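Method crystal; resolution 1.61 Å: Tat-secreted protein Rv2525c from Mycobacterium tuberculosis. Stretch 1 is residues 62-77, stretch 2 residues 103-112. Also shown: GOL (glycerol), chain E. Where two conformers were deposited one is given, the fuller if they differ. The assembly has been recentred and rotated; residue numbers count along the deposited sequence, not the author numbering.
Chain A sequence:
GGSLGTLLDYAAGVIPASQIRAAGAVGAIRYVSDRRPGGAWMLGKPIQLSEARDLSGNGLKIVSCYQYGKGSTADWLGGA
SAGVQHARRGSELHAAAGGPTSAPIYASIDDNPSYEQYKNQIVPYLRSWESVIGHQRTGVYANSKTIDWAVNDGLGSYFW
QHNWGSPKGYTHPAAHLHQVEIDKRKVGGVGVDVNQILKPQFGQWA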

# COMPACT_ATOMS: atom_id res chain seq x y z
N ILE A 62 -2.99 -7.73 -8.73
CA ILE A 62 -2.80 -7.66 -7.28
C ILE A 62 -1.61 -6.78 -7.01
O ILE A 62 -0.59 -6.89 -7.71
CB ILE A 62 -2.58 -9.07 -6.63
CG1 ILE A 62 -3.70 -10.06 -7.05
CG2 ILE A 62 -2.47 -8.97 -5.07
CD1 ILE A 62 -3.43 -11.55 -6.75
N VAL A 63 -1.70 -5.97 -5.95
CA VAL A 63 -0.62 -5.10 -5.50
C VAL A 63 -0.54 -5.24 -3.99
O VAL A 63 -1.59 -5.26 -3.34
CB VAL A 63 -0.83 -3.62 -5.92
CG1 VAL A 63 0.28 -2.73 -5.35
CG2 VAL A 63 -0.87 -3.48 -7.44
N SER A 64 0.67 -5.24 -3.42
CA SER A 64 0.80 -5.39 -1.97
C SER A 64 1.08 -4.06 -1.25
O SER A 64 1.89 -3.26 -1.73
CB SER A 64 1.95 -6.34 -1.63
OG SER A 64 1.69 -7.67 -2.05
N CYS A 65 0.45 -3.87 -0.08
CA CYS A 65 0.74 -2.70 0.73
C CYS A 65 0.84 -3.13 2.18
O CYS A 65 0.33 -4.19 2.56
CB CYS A 65 -0.29 -1.60 0.55
SG CYS A 65 -1.94 -2.04 1.15
N TYR A 66 1.51 -2.34 2.97
CA TYR A 66 1.72 -2.69 4.36
C TYR A 66 1.28 -1.57 5.27
O TYR A 66 1.79 -0.46 5.12
CB TYR A 66 3.22 -2.97 4.61
CG TYR A 66 3.50 -3.48 6.01
CD1 TYR A 66 3.61 -2.59 7.09
CD2 TYR A 66 3.63 -4.84 6.26
CE1 TYR A 66 3.81 -3.06 8.39
CE2 TYR A 66 3.82 -5.32 7.56
CZ TYR A 66 3.90 -4.43 8.62
OH TYR A 66 4.13 -4.88 9.89
N GLN A 67 0.44 -1.87 6.24
CA GLN A 67 0.09 -0.92 7.30
C GLN A 67 -0.32 -1.72 8.50
O GLN A 67 -1.32 -2.43 8.44
CB GLN A 67 -1.00 0.07 6.92
CG GLN A 67 -1.16 1.13 8.03
CD GLN A 67 -2.10 2.26 7.75
OE1 GLN A 67 -2.50 2.52 6.62
NE2 GLN A 67 -2.42 3.00 8.80
N TYR A 68 0.44 -1.61 9.57
CA TYR A 68 0.11 -2.32 10.79
C TYR A 68 -0.53 -1.36 11.79
O TYR A 68 -1.69 -1.55 12.16
CB TYR A 68 1.34 -3.03 11.39
CG TYR A 68 1.04 -3.68 12.73
CD1 TYR A 68 0.37 -4.90 12.82
CD2 TYR A 68 1.46 -3.08 13.92
CE1 TYR A 68 0.09 -5.50 14.06
CE2 TYR A 68 1.18 -3.66 15.16
CZ TYR A 68 0.52 -4.88 15.23
OH TYR A 68 0.28 -5.44 16.47
N GLY A 69 0.23 -0.36 12.26
CA GLY A 69 -0.25 0.63 13.21
C GLY A 69 -0.89 1.84 12.55
O GLY A 69 -1.02 1.91 11.32
N LYS A 70 -1.30 2.80 13.38
CA LYS A 70 -1.96 4.03 12.91
C LYS A 70 -1.89 5.10 13.98
O LYS A 70 -1.94 4.77 15.16
CB LYS A 70 -3.45 3.72 12.61
CG LYS A 70 -4.16 4.80 11.78
CD LYS A 70 -5.68 4.58 11.80
CE LYS A 70 -6.40 5.37 10.74
NZ LYS A 70 -6.20 4.80 9.38
N GLY A 71 -1.77 6.36 13.57
CA GLY A 71 -1.76 7.50 14.49
C GLY A 71 -0.62 7.40 15.48
O GLY A 71 0.54 7.38 15.07
N SER A 72 -0.95 7.25 16.78
CA SER A 72 0.01 7.18 17.86
C SER A 72 0.91 5.93 17.75
O SER A 72 1.96 5.88 18.40
CB SER A 72 -0.69 7.23 19.22
OG SER A 72 -1.42 6.03 19.46
N THR A 73 0.48 4.92 16.98
CA THR A 73 1.24 3.69 16.73
C THR A 73 1.62 3.58 15.22
O THR A 73 1.93 2.48 14.76
CB THR A 73 0.49 2.44 17.22
OG1 THR A 73 -0.70 2.30 16.43
CG2 THR A 73 0.14 2.51 18.73
N ALA A 74 1.66 4.72 14.47
CA ALA A 74 2.06 4.66 13.06
C ALA A 74 3.38 3.92 12.94
O ALA A 74 4.26 4.08 13.80
CB ALA A 74 2.19 6.07 12.47
N ASP A 75 3.51 3.06 11.90
CA ASP A 75 4.67 2.20 11.75
C ASP A 75 5.98 2.96 11.70
O ASP A 75 6.99 2.46 12.22
CB ASP A 75 4.55 1.33 10.49
CG ASP A 75 3.31 0.46 10.48
OD1 ASP A 75 2.91 -0.03 11.55
OD2 ASP A 75 2.76 0.24 9.38
N TRP A 76 5.99 4.14 11.04
CA TRP A 76 7.25 4.87 10.82
C TRP A 76 7.78 5.62 12.06
O TRP A 76 8.92 6.08 12.03
CB TRP A 76 7.04 5.86 9.66
CG TRP A 76 5.90 6.80 9.90
CD1 TRP A 76 4.59 6.64 9.52
CD2 TRP A 76 5.97 8.07 10.53
NE1 TRP A 76 3.85 7.75 9.87
CE2 TRP A 76 4.69 8.65 10.49
CE3 TRP A 76 7.02 8.80 11.12
CZ2 TRP A 76 4.43 9.93 10.98
CZ3 TRP A 76 6.77 10.07 11.59
CH2 TRP A 76 5.48 10.61 11.55
N LEU A 77 7.01 5.70 13.15
CA LEU A 77 7.48 6.44 14.32
C LEU A 77 8.80 5.90 14.88
O LEU A 77 9.64 6.70 15.30
CB LEU A 77 6.43 6.49 15.43
CG LEU A 77 5.16 7.28 15.08
CD1 LEU A 77 4.12 7.13 16.19
CD2 LEU A 77 5.48 8.78 14.87
N ALA A 103 7.75 -8.43 -7.12
CA ALA A 103 6.73 -7.42 -6.86
C ALA A 103 7.11 -6.58 -5.62
O ALA A 103 7.57 -7.14 -4.63
CB ALA A 103 5.37 -8.09 -6.64
N PRO A 104 6.85 -5.24 -5.65
CA PRO A 104 7.17 -4.41 -4.49
C PRO A 104 6.14 -4.54 -3.40
O PRO A 104 5.08 -5.18 -3.59
CB PRO A 104 7.12 -2.97 -5.07
CG PRO A 104 6.04 -3.08 -6.13
CD PRO A 104 6.26 -4.44 -6.75
N ILE A 105 6.41 -3.88 -2.26
CA ILE A 105 5.43 -3.74 -1.19
C ILE A 105 5.37 -2.26 -0.87
O ILE A 105 6.42 -1.61 -0.65
CB ILE A 105 5.75 -4.59 0.06
CG1 ILE A 105 5.84 -6.10 -0.26
CG2 ILE A 105 4.75 -4.30 1.22
CD1 ILE A 105 6.54 -6.92 0.91
N TYR A 106 4.17 -1.72 -0.90
CA TYR A 106 3.99 -0.30 -0.58
C TYR A 106 3.90 -0.10 0.93
O TYR A 106 2.85 -0.42 1.51
CB TYR A 106 2.73 0.24 -1.24
CG TYR A 106 2.87 0.49 -2.73
CD1 TYR A 106 2.70 -0.54 -3.65
CD2 TYR A 106 3.14 1.77 -3.21
CE1 TYR A 106 2.80 -0.30 -5.03
CE2 TYR A 106 3.19 2.03 -4.59
CZ TYR A 106 3.04 0.99 -5.49
OH TYR A 106 3.07 1.27 -6.85
N ALA A 107 4.99 0.38 1.57
CA ALA A 107 5.03 0.72 3.00
C ALA A 107 4.17 1.97 3.23
O ALA A 107 4.30 2.96 2.48
CB ALA A 107 6.47 0.96 3.43
N SER A 108 3.30 1.96 4.27
CA SER A 108 2.40 3.09 4.48
C SER A 108 2.90 4.18 5.42
O SER A 108 3.39 3.92 6.54
CB SER A 108 1.05 2.61 4.98
OG SER A 108 0.54 1.73 4.00
N ILE A 109 2.73 5.43 4.95
CA ILE A 109 2.97 6.67 5.67
C ILE A 109 1.56 7.29 5.71
O ILE A 109 1.27 8.18 4.91
CB ILE A 109 4.07 7.60 5.10
CG1 ILE A 109 5.43 6.88 4.81
CG2 ILE A 109 4.25 8.83 6.04
CD1 ILE A 109 6.06 6.12 5.96
N ASP A 110 0.66 6.73 6.57
CA ASP A 110 -0.74 7.12 6.68
C ASP A 110 -0.87 8.35 7.58
O ASP A 110 -1.54 8.35 8.62
CB ASP A 110 -1.53 5.90 7.24
CG ASP A 110 -3.03 6.11 7.30
OD1 ASP A 110 -3.55 6.89 6.47
OD2 ASP A 110 -3.67 5.54 8.21
N ASP A 111 -0.14 9.41 7.20
CA ASP A 111 0.01 10.65 7.94
C ASP A 111 0.36 11.80 7.00
O ASP A 111 0.68 11.58 5.81
CB ASP A 111 1.17 10.46 8.96
CG ASP A 111 0.73 9.76 10.24
OD1 ASP A 111 -0.09 10.35 10.98
OD2 ASP A 111 1.19 8.62 10.47
N ASN A 112 0.36 13.01 7.56
CA ASN A 112 0.71 14.25 6.88
C ASN A 112 1.90 14.82 7.67
O ASN A 112 1.73 15.72 8.51
CB ASN A 112 -0.50 15.21 6.85
CG ASN A 112 -0.15 16.51 6.17
OD1 ASN A 112 0.84 16.56 5.43
ND2 ASN A 112 -0.95 17.57 6.41
C1 GOL E . -4.97 2.64 2.24
O1 GOL E . -5.90 3.61 2.68
C2 GOL E . -3.83 2.54 3.22
O2 GOL E . -4.32 2.06 4.48
C3 GOL E . -2.80 1.59 2.65
O3 GOL E . -1.98 1.03 3.66
O HOH W 1 2.89 -5.66 -5.17
O HOH W 2 -0.77 6.74 10.83
O HOH W 3 1.35 9.40 13.45
O HOH W 4 4.08 1.28 7.10

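Two aspartates, D110 and D111, take over where a short parallel strand pairing gives out: D110 gathers two donors, and D111 one, from the segment after the first strand. D110 OD2 accepts from Q67 NE2 at 2.9 Å and forms a salt bridge with K70 NZ, also at 2.9 Å; the K70 side chain, t through chi3 and turned to p at chi4, brings its ammonium to the carboxylate although its CA-to-CB bond points sideways. D111 OD2 receives W76 NE1 at 2.9 Å, and water 2 links this same oxygen to G71 N.

The strands themselves are joined by the alternating parallel ladder: Y106 N to S64 O (2.9 Å), Y66 N to Y106 O (2.8 Å), then S108 N to Y66 O (3.0 Å). S108 OG also donates to Y66 O at 2.8 Å, so a small hydroxyl reinforces the ladder's end, and it accepts from glycerol O3 at 2.6 Å.

Side chains sort by face. C65 and Y106 share one, with CB to CB 4.0 Å; Y66 CB meets I105 CG2 on the other at 3.9 Å. Beyond the strands, I109 CG2 lies over the W76 five-membered ring, 4.3 Å from its centroid: the indole offers its face to a buried aliphatic and its edge NH to a carboxylate. In all, 716 Å² is buried between the two stretches, both sides summed.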